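Local coordinates for enoyl-CoA hydratase/isomerase (PDB 4KPK), which probably acts as an isomerase of the enoyl-CoA hydratase/isomerase (crotonase) family, at residues C84-K90 with K135-L140; I68-I72 with E122-L126; H39-C43 with V53-S57; A62-V66 with W104-Q108. One frame throughout, in Å; residues are numbered along the deposited sequence.

In the fold
Contact 3 comes first along the chain and closes before the others open; the segments of contacts 1, 2 and 4 then alternate, so their chain paths cross. Contacts 1 and 3 share one mixed sheet, their centres about 15 Å apart, and meet where K90 of strand 86-91 pairs with L54 of strand 49-54. Contacts 2 and 4 both use helix 65-80, with centres about 12 Å apart, and touch through I68 and F63. Contacts 1 and 4 are the most distant, with centres about 25 Å apart. Contacts 1 and 3 build the sheet of the crotonase-like fold, contacts 2 and 4 pack helix 65-80 on its neighbours, and that helix meets the sheet hairpin through E70 and M71.

Contact 1 of 4, residues C84-K90 with K135-L140; sequences CQILLLK and KPTITL
L89 and I138 sit on neighbouring parallel strands, 86-90 and 137-140, in the sheet of the crotonase-like fold; the chain between them passes through helices, making a beta-alpha-beta crossover. The strand segments run 16° apart. The backbone of I138 works in both directions: its N donates to L87 O, in the carbonyl plane and 3.1 Å away, and its O accepts from L89 N at 2.8 Å. Bonds from L87 N to P136 O and from L140 N to L89 O extend the pairing to either side. L89 shares a face with L87, T137 and T139, and its CB and both methyls gather round T139 OG1, with CD2 3.7 Å from that oxygen. The hydroxyl is not wasted among carbons, for it is hydrogen-bonded to S156 OG. On the face of L88 and I138, I138 CD1 only just reaches I86 CG2. L140 CD1 meets two partners at once, L88 CD2 at 3.8 Å and K90 CG at the same distance; the lysine chain runs alongside L140 before bending away to put NZ on Q51. Helix 65-80 lies against L87, while L233 of helix 222-235 covers I86 and P136. At the start of the pairing K135 is the outlier. Its chain is extended beyond CG, which stands anti to the carbonyl carbon (chi1 -67°), and this carries NZ to the carbonyl oxygens of F78, K79 and N81 around the end of helix 65-80; on the way, K135 CE passes 3.1 Å from C84 O.

Contact 2 of 4, residues I68-I72 with E122-L126; sequences ISEMI and ELARL
The flat groups that touch across I68-I72 and E122-L126 are both on E122, and aliphatic carbons meet them at their oxygens: I72 CD1 lies 3.7 Å from E122 O, I68 CG2 comes up to the same oxygen, and I72 CD1 also reaches E122 OE1 at 4.2 Å. No ring takes part. Beyond this the contact is aliphatic. L126 pushes its branched end between I68, M71 and I72: CD1 rests 3.8 Å from CB of M71, a selenomethionine, CD2 lies 4.0 Å from I68 CD1, and CB touches I72 CG1. CG of L126 is anti to the backbone N (chi1 176°), which sends both methyls across to the other helix. This is helix-to-helix packing in the crotonase-like fold, the segment axes 9.6 Å apart at an angle of 34°; helix 65-80 lies against the sheet as well, with M71 on M52 and L54. I68 meets L123 at about a right angle, their CD1 methyls only 3.5 Å apart. With an alanine at I68, L123 CD1 and L126 CD2 would probably lose their shared partner and a gap would open between the helices. F63 packs against I68, and V180 against L123.

Contact 3 of 4, residues H39-C43 with V53-S57; sequences HYLSC and VLDRS. With EDO (1,2-ethanediol), chain B.
R56 lays its side chain along Y40, the two pointing the same way. From CB, which leaves the backbone toward the tyrosine's segment, the chain runs extended to NE, with CG anti to the backbone N (chi1 -161°). CG comes to 4.0 Å from Y40 CD1. CD stands over the middle of the ring, 3.7 Å from its centroid in a CH-pi contact, and NE follows at 3.6 Å from Y40 CZ. The guanidinium then lies almost flat on the ring, the planes 15° apart, an off-centre cation-pi stack in which R56 CZ is 3.7 Å from Y40 OH. At the tip NH1 bonds A62 O and NH2 makes a salt bridge with D101. Y40 OH is itself hydrogen-bonded to D64. A serine in place of Y40 would probably leave the arginine chain without the face it rests on, free to shift, and D64 without its hydroxyl partner. Next to the stack D55 N donates to Y40 O at 2.8 Å, and a water joins H39 O to D55 O. S42 and V53 form a hydrogen-bonded antiparallel pair, each N 2.9 Å from the other's O, while L41 and L54 form the non-hydrogen-bonded pair beside it; L41 CD2 leans over V53 O at 3.6 Å. D55 turns its OD1 to N92. A 1,2-ethanediol, probably from the crystallisation liquor, lies by S42, its fit against L41 doubtful. Strands 41-46 and 49-54 so paired make a beta hairpin, whose first strand is outermost in the mixed sheet of this crotonase-like chain.

Contact 4 of 4, residues A62-V66 with W104-Q108; sequences AFDEV and WMRKQ
The N-terminal end of helix 65-80, where D64 is the N-cap, rests on helix 102-109 through the indole of W104. D64 CA stands over one face of that ring system, 3.9 Å from the centroid of the five-membered ring in a CH-pi contact, and E65 N lies over the same face. Q108, one turn on in the tryptophan's own helix, brings NE2 to the opposite face, so the indole is held flat between backbone and amide. With CG anti to the backbone N (chi1 -180°), W104 reaches straight across to the cap; its CB touches D64 CB at 3.7 Å. Packing is tight at the far end, where F63 O approaches obliquely to 2.9 Å from W104 CE3, and F63 CB lies 4.2 Å from W104 CZ3. NE1 of the indole has a weak hydrogen bond to D119. E65 slides past the ring in the other direction: CG takes the crowded position between backbone N and carbonyl carbon (chi1 75°) and the chain bends again, bringing OE1 to 3.5 Å from W104 CD1. Its OE2 forms a long salt bridge to K107 NZ at 3.9 Å, and a water that donates to E65 OE1 also accepts a weak bond from that amine. Beyond helix 102-109 lies the second subunit, whose F284, F285 and R272 pack on M105, R106 and Q108. D64 OD1 accepts from M67 N, the bond characteristic of an aspartate N-cap, here backed by an aromatic face from a neighbouring helix.

Contact 1 of 4, residues C84-K90 with K135-L140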
loop_
_atom_site.group_PDB
_atom_site.type_symbol
_atom_site.label_atom_id
_atom_site.label_comp_id
_atom_site.label_asym_id
_atom_site.label_seq_id
_atom_site.Cartn_x
_atom_site.Cartn_y
_atom_site.Cartn_z
ATOM N N CYS A 84 -11.881 -27.023 -14.470
ATOM C CA CYS A 84 -11.062 -26.349 -13.454
ATOM C C CYS A 84 -11.714 -25.025 -13.113
ATOM O O CYS A 84 -11.729 -24.088 -13.953
ATOM C CB CYS A 84 -9.622 -26.125 -13.960
ATOM S SG CYS A 84 -8.637 -25.088 -12.848
ATOM N N GLN A 85 -12.290 -24.941 -11.911
ATOM C CA GLN A 85 -12.799 -23.649 -11.402
ATOM C C GLN A 85 -11.766 -22.939 -10.527
ATOM O O GLN A 85 -11.791 -21.741 -10.414
ATOM C CB GLN A 85 -14.065 -23.822 -10.544
ATOM C CG GLN A 85 -15.380 -24.016 -11.302
ATOM C CD GLN A 85 -15.890 -25.472 -11.338
ATOM O OE1 GLN A 85 -16.429 -26.018 -10.334
ATOM N NE2 GLN A 85 -15.757 -26.099 -12.511
ATOM N N ILE A 86 -10.926 -23.703 -9.837
ATOM C CA ILE A 86 -9.980 -23.202 -8.884
ATOM C C ILE A 86 -8.692 -23.950 -9.177
ATOM O O ILE A 86 -8.755 -25.088 -9.612
ATOM C CB ILE A 86 -10.448 -23.583 -7.444
ATOM C CG1 ILE A 86 -11.544 -22.631 -6.960
ATOM C CG2 ILE A 86 -9.313 -23.616 -6.437
ATOM C CD1 ILE A 86 -12.277 -23.208 -5.760
ATOM N N LEU A 87 -7.543 -23.294 -8.922
ATOM C CA LEU A 87 -6.214 -23.897 -8.982
ATOM C C LEU A 87 -5.574 -23.750 -7.614
ATOM O O LEU A 87 -5.397 -22.637 -7.119
ATOM C CB LEU A 87 -5.285 -23.204 -9.990
ATOM C CG LEU A 87 -3.862 -23.794 -9.937
ATOM C CD1 LEU A 87 -3.816 -25.278 -10.331
ATOM C CD2 LEU A 87 -2.869 -22.990 -10.714
ATOM N N LEU A 88 -5.219 -24.887 -7.032
ATOM C CA LEU A 88 -4.550 -24.973 -5.761
ATOM C C LEU A 88 -3.071 -25.336 -6.024
ATOM O O LEU A 88 -2.775 -26.319 -6.722
ATOM C CB LEU A 88 -5.285 -26.054 -4.934
ATOM C CG LEU A 88 -5.131 -25.993 -3.428
ATOM C CD1 LEU A 88 -5.926 -27.090 -2.707
ATOM C CD2 LEU A 88 -3.670 -26.155 -3.110
ATOM N N LEU A 89 -2.141 -24.532 -5.496
ATOM C CA LEU A 89 -0.706 -24.863 -5.504
ATOM C C LEU A 89 -0.226 -25.309 -4.118
ATOM O O LEU A 89 -0.465 -24.607 -3.129
ATOM C CB LEU A 89 0.191 -23.698 -5.883
ATOM C CG LEU A 89 0.132 -23.038 -7.250
ATOM C CD1 LEU A 89 -1.230 -22.326 -7.432
ATOM C CD2 LEU A 89 1.303 -22.056 -7.368
ATOM N N LYS A 90 0.514 -26.416 -4.083
ATOM C CA LYS A 90 0.977 -27.085 -2.839
ATOM C C LYS A 90 2.311 -27.711 -3.184
ATOM O O LYS A 90 2.702 -27.731 -4.366
ATOM C CB LYS A 90 0.137 -28.277 -2.496
ATOM C CG LYS A 90 -1.272 -28.046 -2.176
ATOM C CD LYS A 90 -2.129 -29.261 -2.551
ATOM C CE LYS A 90 -1.563 -30.576 -2.086
ATOM N NZ LYS A 90 -2.658 -31.594 -1.947
ATOM N N LYS A 135 -8.743 -17.502 -12.871
ATOM C CA LYS A 135 -9.434 -18.339 -11.951
ATOM C C LYS A 135 -8.728 -18.184 -10.590
ATOM O O LYS A 135 -7.517 -17.919 -10.531
ATOM C CB LYS A 135 -9.319 -19.793 -12.422
ATOM C CG LYS A 135 -10.035 -20.111 -13.723
ATOM C CD LYS A 135 -9.602 -21.430 -14.345
ATOM C CE LYS A 135 -10.480 -21.745 -15.552
ATOM N NZ LYS A 135 -9.953 -22.905 -16.319
ATOM N N PRO A 136 -9.493 -18.292 -9.493
ATOM C CA PRO A 136 -8.878 -18.113 -8.185
ATOM C C PRO A 136 -7.813 -19.132 -7.960
ATOM O O PRO A 136 -8.000 -20.287 -8.308
ATOM C CB PRO A 136 -10.039 -18.343 -7.195
ATOM C CG PRO A 136 -11.069 -19.088 -7.949
ATOM C CD PRO A 136 -10.898 -18.717 -9.390
ATOM N N THR A 137 -6.677 -18.664 -7.446
ATOM C CA THR A 137 -5.533 -19.486 -7.075
ATOM C C THR A 137 -5.320 -19.404 -5.544
ATOM O O THR A 137 -5.406 -18.354 -4.981
ATOM C CB THR A 137 -4.283 -19.013 -7.795
ATOM O OG1 THR A 137 -4.065 -17.609 -7.516
ATOM C CG2 THR A 137 -4.457 -19.173 -9.303
ATOM N N ILE A 138 -5.018 -20.532 -4.922
ATOM C CA ILE A 138 -4.736 -20.671 -3.468
ATOM C C ILE A 138 -3.391 -21.363 -3.415
ATOM O O ILE A 138 -3.251 -22.432 -3.987
ATOM C CB ILE A 138 -5.783 -21.588 -2.763
ATOM C CG1 ILE A 138 -7.171 -21.000 -3.005
ATOM C CG2 ILE A 138 -5.545 -21.675 -1.218
ATOM C CD1 ILE A 138 -8.306 -21.834 -2.593
ATOM N N THR A 139 -2.409 -20.746 -2.758
ATOM C CA THR A 139 -1.135 -21.396 -2.438
ATOM C C THR A 139 -0.996 -21.779 -0.914
ATOM O O THR A 139 -1.221 -20.964 -0.030
ATOM C CB THR A 139 0.028 -20.519 -2.942
ATOM O OG1 THR A 139 -0.124 -20.374 -4.366
ATOM C CG2 THR A 139 1.418 -21.118 -2.670
ATOM N N LEU A 140 -0.615 -23.038 -0.658
ATOM C CA LEU A 140 -0.416 -23.618 0.679
ATOM C C LEU A 140 1.075 -23.875 0.956
ATOM O O LEU A 140 1.695 -24.704 0.327
ATOM C CB LEU A 140 -1.155 -24.939 0.778
ATOM C CG LEU A 140 -2.629 -25.038 0.372
ATOM C CD1 LEU A 140 -3.169 -26.452 0.639
ATOM C CD2 LEU A 140 -3.404 -23.982 1.141
#

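Contact 2 of 4, residues I68-I72 with E122-L126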
loop_
_atom_site.group_PDB
_atom_site.type_symbol
_atom_site.label_atom_id
_atom_site.label_comp_id
_atom_site.label_asym_id
_atom_site.label_seq_id
_atom_site.Cartn_x
_atom_site.Cartn_y
_atom_site.Cartn_z
ATOM N N ILE A 68 10.562 -24.742 -13.769
ATOM C CA ILE A 68 9.973 -23.514 -14.327
ATOM C C ILE A 68 9.080 -23.922 -15.488
ATOM O O ILE A 68 7.905 -23.577 -15.522
ATOM C CB ILE A 68 11.041 -22.500 -14.839
ATOM C CG1 ILE A 68 11.948 -21.965 -13.711
ATOM C CG2 ILE A 68 10.418 -21.352 -15.590
ATOM C CD1 ILE A 68 11.221 -21.671 -12.446
ATOM N N SER A 69 9.620 -24.738 -16.388
ATOM C CA SER A 69 8.896 -25.062 -17.617
ATOM C C SER A 69 7.704 -25.958 -17.362
ATOM O O SER A 69 6.599 -25.786 -17.937
ATOM C CB SER A 69 9.837 -25.685 -18.660
ATOM O OG SER A 69 9.118 -26.588 -19.477
ATOM N N GLU A 70 7.895 -26.919 -16.460
ATOM C CA GLU A 70 6.784 -27.774 -16.086
ATOM C C GLU A 70 5.640 -26.963 -15.481
ATOM O O GLU A 70 4.482 -27.229 -15.728
ATOM C CB GLU A 70 7.287 -28.877 -15.152
ATOM C CG GLU A 70 8.214 -29.842 -15.877
ATOM C CD GLU A 70 8.396 -31.168 -15.198
ATOM O OE1 GLU A 70 8.127 -31.309 -13.981
ATOM O OE2 GLU A 70 8.852 -32.086 -15.887
HETATM N N MSE A 71 5.959 -25.942 -14.708
HETATM C CA MSE A 71 4.920 -25.120 -14.058
HETATM C C MSE A 71 4.145 -24.350 -15.085
HETATM O O MSE A 71 2.923 -24.277 -14.991
HETATM C CB MSE A 71 5.592 -24.215 -13.029
HETATM C CG MSE A 71 5.727 -24.970 -11.691
HETATM SE SE MSE A 71 6.586 -23.799 -10.356
HETATM C CE MSE A 71 6.884 -25.030 -8.834
ATOM N N ILE A 72 4.851 -23.786 -16.084
ATOM C CA ILE A 72 4.177 -23.181 -17.268
ATOM C C ILE A 72 3.201 -24.138 -17.947
ATOM O O ILE A 72 2.050 -23.795 -18.186
ATOM C CB ILE A 72 5.213 -22.604 -18.270
ATOM C CG1 ILE A 72 6.013 -21.475 -17.582
ATOM C CG2 ILE A 72 4.564 -22.110 -19.586
ATOM C CD1 ILE A 72 7.261 -21.039 -18.303
ATOM N N GLU A 122 11.714 -16.581 -19.229
ATOM C CA GLU A 122 10.857 -17.715 -18.907
ATOM C C GLU A 122 10.308 -17.682 -17.469
ATOM O O GLU A 122 9.157 -18.014 -17.259
ATOM C CB GLU A 122 11.574 -19.060 -19.167
ATOM C CG GLU A 122 11.804 -19.226 -20.663
ATOM C CD GLU A 122 10.506 -19.060 -21.476
ATOM O OE1 GLU A 122 9.730 -20.048 -21.562
ATOM O OE2 GLU A 122 10.251 -17.934 -22.007
ATOM N N LEU A 123 11.152 -17.305 -16.513
ATOM C CA LEU A 123 10.710 -17.162 -15.126
ATOM C C LEU A 123 9.697 -16.034 -15.096
ATOM O O LEU A 123 8.660 -16.122 -14.400
ATOM C CB LEU A 123 11.874 -16.861 -14.197
ATOM C CG LEU A 123 11.423 -16.904 -12.731
ATOM C CD1 LEU A 123 10.697 -18.170 -12.377
ATOM C CD2 LEU A 123 12.586 -16.612 -11.779
ATOM N N ALA A 124 9.924 -14.997 -15.921
ATOM C CA ALA A 124 8.955 -13.874 -15.918
ATOM C C ALA A 124 7.595 -14.237 -16.514
ATOM O O ALA A 124 6.540 -13.770 -16.030
ATOM C CB ALA A 124 9.503 -12.659 -16.590
ATOM N N ARG A 125 7.636 -15.060 -17.560
ATOM C CA ARG A 125 6.433 -15.615 -18.197
ATOM C C ARG A 125 5.667 -16.518 -17.197
ATOM O O ARG A 125 4.450 -16.450 -17.083
ATOM C CB ARG A 125 6.856 -16.411 -19.453
ATOM C CG ARG A 125 5.745 -17.135 -20.199
ATOM C CD ARG A 125 6.271 -17.922 -21.437
ATOM N NE ARG A 125 5.176 -18.420 -22.275
ATOM C CZ ARG A 125 4.401 -17.646 -23.071
ATOM N NH1 ARG A 125 4.565 -16.330 -23.145
ATOM N NH2 ARG A 125 3.435 -18.188 -23.797
ATOM N N LEU A 126 6.379 -17.375 -16.495
ATOM C CA LEU A 126 5.752 -18.139 -15.350
ATOM C C LEU A 126 4.984 -17.228 -14.342
ATOM O O LEU A 126 3.811 -17.407 -14.140
ATOM C CB LEU A 126 6.802 -18.974 -14.620
ATOM C CG LEU A 126 6.290 -19.733 -13.359
ATOM C CD1 LEU A 126 5.020 -20.490 -13.688
ATOM C CD2 LEU A 126 7.336 -20.612 -12.740
#

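Contact 3 of 4, residues H39-C43 with V53-S57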
loop_
_atom_site.group_PDB
_atom_site.type_symbol
_atom_site.label_atom_id
_atom_site.label_comp_id
_atom_site.label_asym_id
_atom_site.label_seq_id
_atom_site.Cartn_x
_atom_site.Cartn_y
_atom_site.Cartn_z
ATOM N N HIS A 39 8.298 -34.432 -14.515
ATOM C CA HIS A 39 9.403 -34.974 -13.730
ATOM C C HIS A 39 9.319 -34.493 -12.286
ATOM O O HIS A 39 9.610 -35.253 -11.385
ATOM C CB HIS A 39 10.772 -34.530 -14.318
ATOM C CG HIS A 39 10.973 -34.878 -15.776
ATOM N ND1 HIS A 39 11.347 -36.139 -16.196
ATOM C CD2 HIS A 39 10.848 -34.130 -16.908
ATOM C CE1 HIS A 39 11.443 -36.152 -17.519
ATOM N NE2 HIS A 39 11.134 -34.950 -17.977
ATOM N N TYR A 40 8.968 -33.214 -12.119
ATOM C CA TYR A 40 9.058 -32.476 -10.886
ATOM C C TYR A 40 7.757 -32.085 -10.255
ATOM O O TYR A 40 7.713 -31.708 -9.044
ATOM C CB TYR A 40 9.815 -31.191 -11.113
ATOM C CG TYR A 40 11.263 -31.330 -11.483
ATOM C CD1 TYR A 40 11.966 -32.537 -11.375
ATOM C CD2 TYR A 40 11.955 -30.227 -11.869
ATOM C CE1 TYR A 40 13.315 -32.609 -11.695
ATOM C CE2 TYR A 40 13.286 -30.296 -12.165
ATOM C CZ TYR A 40 13.957 -31.468 -12.085
ATOM O OH TYR A 40 15.288 -31.428 -12.405
ATOM N N LEU A 41 6.687 -32.199 -11.022
ATOM C CA LEU A 41 5.360 -31.830 -10.536
ATOM C C LEU A 41 4.422 -33.037 -10.580
ATOM O O LEU A 41 4.640 -33.951 -11.363
ATOM C CB LEU A 41 4.769 -30.726 -11.426
ATOM C CG LEU A 41 5.531 -29.412 -11.511
ATOM C CD1 LEU A 41 4.931 -28.459 -12.565
ATOM C CD2 LEU A 41 5.543 -28.782 -10.129
ATOM N N SER A 42 3.369 -32.986 -9.747
ATOM C CA SER A 42 2.131 -33.745 -9.940
ATOM C C SER A 42 1.041 -32.798 -10.287
ATOM O O SER A 42 1.076 -31.601 -9.926
ATOM C CB SER A 42 1.617 -34.429 -8.638
ATOM O OG SER A 42 2.560 -35.313 -8.106
ATOM N N CYS A 43 -0.008 -33.342 -10.875
ATOM C CA CYS A 43 -1.168 -32.537 -11.101
ATOM C C CYS A 43 -2.364 -33.420 -11.112
ATOM O O CYS A 43 -2.305 -34.531 -11.627
ATOM C CB CYS A 43 -1.006 -31.714 -12.407
ATOM S SG CYS A 43 -0.665 -32.661 -13.881
ATOM N N VAL A 53 1.367 -29.564 -7.820
ATOM C CA VAL A 53 2.073 -29.999 -6.649
ATOM C C VAL A 53 3.586 -30.147 -6.915
ATOM O O VAL A 53 3.994 -30.958 -7.735
ATOM C CB VAL A 53 1.513 -31.320 -6.087
ATOM C CG1 VAL A 53 2.263 -31.710 -4.799
ATOM C CG2 VAL A 53 0.013 -31.219 -5.820
ATOM N N LEU A 54 4.387 -29.426 -6.118
ATOM C CA LEU A 54 5.836 -29.488 -6.187
ATOM C C LEU A 54 6.191 -30.778 -5.518
ATOM O O LEU A 54 5.849 -31.066 -4.273
ATOM C CB LEU A 54 6.532 -28.285 -5.544
ATOM C CG LEU A 54 6.443 -26.960 -6.310
ATOM C CD1 LEU A 54 5.005 -26.605 -6.590
ATOM C CD2 LEU A 54 7.131 -25.800 -5.586
ATOM N N ASP A 55 6.785 -31.592 -6.375
ATOM C CA ASP A 55 6.988 -33.037 -6.120
ATOM C C ASP A 55 8.423 -33.429 -6.390
ATOM O O ASP A 55 8.720 -34.466 -6.944
ATOM C CB ASP A 55 6.019 -33.902 -6.978
ATOM C CG ASP A 55 5.978 -35.367 -6.522
ATOM O OD1 ASP A 55 6.027 -35.616 -5.272
ATOM O OD2 ASP A 55 5.925 -36.261 -7.395
ATOM N N ARG A 56 9.334 -32.593 -5.947
ATOM C CA ARG A 56 10.734 -32.910 -6.018
ATOM C C ARG A 56 11.339 -32.827 -4.614
ATOM O O ARG A 56 12.392 -32.220 -4.434
ATOM C CB ARG A 56 11.396 -31.886 -6.953
ATOM C CG ARG A 56 12.717 -32.305 -7.493
ATOM C CD ARG A 56 13.354 -31.113 -8.178
ATOM N NE ARG A 56 14.680 -31.482 -8.554
ATOM C CZ ARG A 56 15.690 -30.643 -8.774
ATOM N NH1 ARG A 56 15.578 -29.302 -8.660
ATOM N NH2 ARG A 56 16.860 -31.163 -9.092
ATOM N N SER A 57 10.687 -33.421 -3.618
ATOM C CA SER A 57 11.164 -33.238 -2.241
ATOM C C SER A 57 12.624 -33.632 -2.056
ATOM O O SER A 57 13.349 -32.992 -1.274
ATOM C CB SER A 57 10.270 -33.913 -1.166
ATOM O OG SER A 57 10.192 -35.332 -1.311
HETATM C C1 EDO B . 5.278 -36.741 -11.124
HETATM O O1 EDO B . 5.003 -36.016 -12.321
HETATM C C2 EDO B . 3.966 -36.674 -10.359
HETATM O O2 EDO B . 3.651 -37.924 -9.772
HETATM O O HOH W 1 10.240 -35.610 -9.018
#

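Contact 4 of 4, residues A62-V66 with W104-Q108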
loop_
_atom_site.group_PDB
_atom_site.type_symbol
_atom_site.label_atom_id
_atom_site.label_comp_id
_atom_site.label_asym_id
_atom_site.label_seq_id
_atom_site.Cartn_x
_atom_site.Cartn_y
_atom_site.Cartn_z
ATOM N N ALA A 62 13.679 -27.461 -5.189
ATOM C CA ALA A 62 14.501 -26.359 -5.611
ATOM C C ALA A 62 14.165 -26.080 -7.097
ATOM O O ALA A 62 13.956 -26.999 -7.872
ATOM C CB ALA A 62 15.979 -26.703 -5.442
ATOM N N PHE A 63 14.129 -24.827 -7.478
ATOM C CA PHE A 63 13.804 -24.490 -8.850
ATOM C C PHE A 63 14.999 -24.671 -9.774
ATOM O O PHE A 63 16.115 -24.230 -9.492
ATOM C CB PHE A 63 13.344 -23.049 -8.978
ATOM C CG PHE A 63 11.990 -22.779 -8.413
ATOM C CD1 PHE A 63 11.466 -23.550 -7.341
ATOM C CD2 PHE A 63 11.242 -21.726 -8.912
ATOM C CE1 PHE A 63 10.210 -23.280 -6.819
ATOM C CE2 PHE A 63 9.997 -21.441 -8.368
ATOM C CZ PHE A 63 9.489 -22.222 -7.319
ATOM N N ASP A 64 14.718 -25.266 -10.909
ATOM C CA ASP A 64 15.588 -25.155 -12.064
ATOM C C ASP A 64 14.753 -24.928 -13.321
ATOM O O ASP A 64 13.520 -24.724 -13.216
ATOM C CB ASP A 64 16.501 -26.383 -12.134
ATOM C CG ASP A 64 15.760 -27.636 -12.429
ATOM O OD1 ASP A 64 14.540 -27.597 -12.760
ATOM O OD2 ASP A 64 16.416 -28.682 -12.335
ATOM N N GLU A 65 15.419 -24.926 -14.498
ATOM C CA GLU A 65 14.742 -24.655 -15.801
ATOM C C GLU A 65 13.588 -25.629 -16.116
ATOM O O GLU A 65 12.548 -25.303 -16.709
ATOM C CB GLU A 65 15.799 -24.590 -16.933
ATOM C CG GLU A 65 16.385 -25.917 -17.400
ATOM C CD GLU A 65 17.364 -26.683 -16.459
ATOM O OE1 GLU A 65 17.653 -26.356 -15.276
ATOM O OE2 GLU A 65 17.851 -27.707 -16.950
ATOM N N VAL A 66 13.771 -26.838 -15.697
ATOM C CA VAL A 66 12.774 -27.841 -15.890
ATOM C C VAL A 66 11.524 -27.566 -15.013
ATOM O O VAL A 66 10.444 -27.570 -15.532
ATOM C CB VAL A 66 13.384 -29.252 -15.618
ATOM C CG1 VAL A 66 12.295 -30.324 -15.559
ATOM C CG2 VAL A 66 14.435 -29.606 -16.673
ATOM N N TRP A 104 21.739 -25.601 -11.172
ATOM C CA TRP A 104 21.151 -24.632 -12.101
ATOM C C TRP A 104 21.909 -23.330 -11.939
ATOM O O TRP A 104 22.263 -22.693 -12.913
ATOM C CB TRP A 104 19.650 -24.450 -11.846
ATOM C CG TRP A 104 18.942 -23.496 -12.727
ATOM C CD1 TRP A 104 19.035 -23.408 -14.096
ATOM C CD2 TRP A 104 17.969 -22.533 -12.326
ATOM N NE1 TRP A 104 18.201 -22.438 -14.560
ATOM C CE2 TRP A 104 17.532 -21.868 -13.506
ATOM C CE3 TRP A 104 17.426 -22.150 -11.082
ATOM C CZ2 TRP A 104 16.557 -20.832 -13.489
ATOM C CZ3 TRP A 104 16.453 -21.087 -11.040
ATOM C CH2 TRP A 104 16.037 -20.441 -12.258
HETATM N N MSE A 105 22.205 -22.950 -10.708
HETATM C CA MSE A 105 22.934 -21.711 -10.511
HETATM C C MSE A 105 24.302 -21.739 -11.170
HETATM O O MSE A 105 24.739 -20.710 -11.698
HETATM C CB MSE A 105 23.056 -21.378 -9.036
HETATM C CG MSE A 105 21.702 -21.142 -8.360
HETATM SE SE MSE A 105 21.988 -20.673 -6.449
HETATM C CE MSE A 105 21.949 -22.304 -5.354
ATOM N N ARG A 106 25.024 -22.853 -11.079
ATOM C CA ARG A 106 26.331 -22.969 -11.770
ATOM C C ARG A 106 26.208 -22.752 -13.267
ATOM O O ARG A 106 27.081 -22.161 -13.882
ATOM C CB ARG A 106 26.948 -24.344 -11.594
ATOM C CG ARG A 106 27.514 -24.597 -10.197
ATOM C CD ARG A 106 27.997 -26.022 -10.063
ATOM N NE ARG A 106 28.121 -26.380 -8.659
ATOM C CZ ARG A 106 29.139 -26.035 -7.858
ATOM N NH1 ARG A 106 30.156 -25.289 -8.286
ATOM N NH2 ARG A 106 29.144 -26.450 -6.597
ATOM N N LYS A 107 25.147 -23.286 -13.846
ATOM C CA LYS A 107 24.897 -23.108 -15.277
ATOM C C LYS A 107 24.650 -21.632 -15.608
ATOM O O LYS A 107 25.229 -21.120 -16.570
ATOM C CB LYS A 107 23.718 -23.958 -15.753
ATOM C CG LYS A 107 23.869 -25.441 -15.420
ATOM C CD LYS A 107 22.873 -26.226 -16.251
ATOM C CE LYS A 107 22.832 -27.709 -15.938
ATOM N NZ LYS A 107 21.706 -28.217 -16.762
ATOM N N GLN A 108 23.816 -20.956 -14.809
ATOM C CA GLN A 108 23.516 -19.523 -15.055
ATOM C C GLN A 108 24.772 -18.652 -15.017
ATOM O O GLN A 108 24.964 -17.711 -15.812
ATOM C CB GLN A 108 22.521 -18.992 -14.003
ATOM C CG GLN A 108 21.125 -19.628 -14.059
ATOM C CD GLN A 108 20.278 -19.256 -12.834
ATOM O OE1 GLN A 108 20.624 -19.560 -11.664
ATOM N NE2 GLN A 108 19.167 -18.605 -13.088
HETATM O O HOH W 2 20.056 -27.390 -13.970
#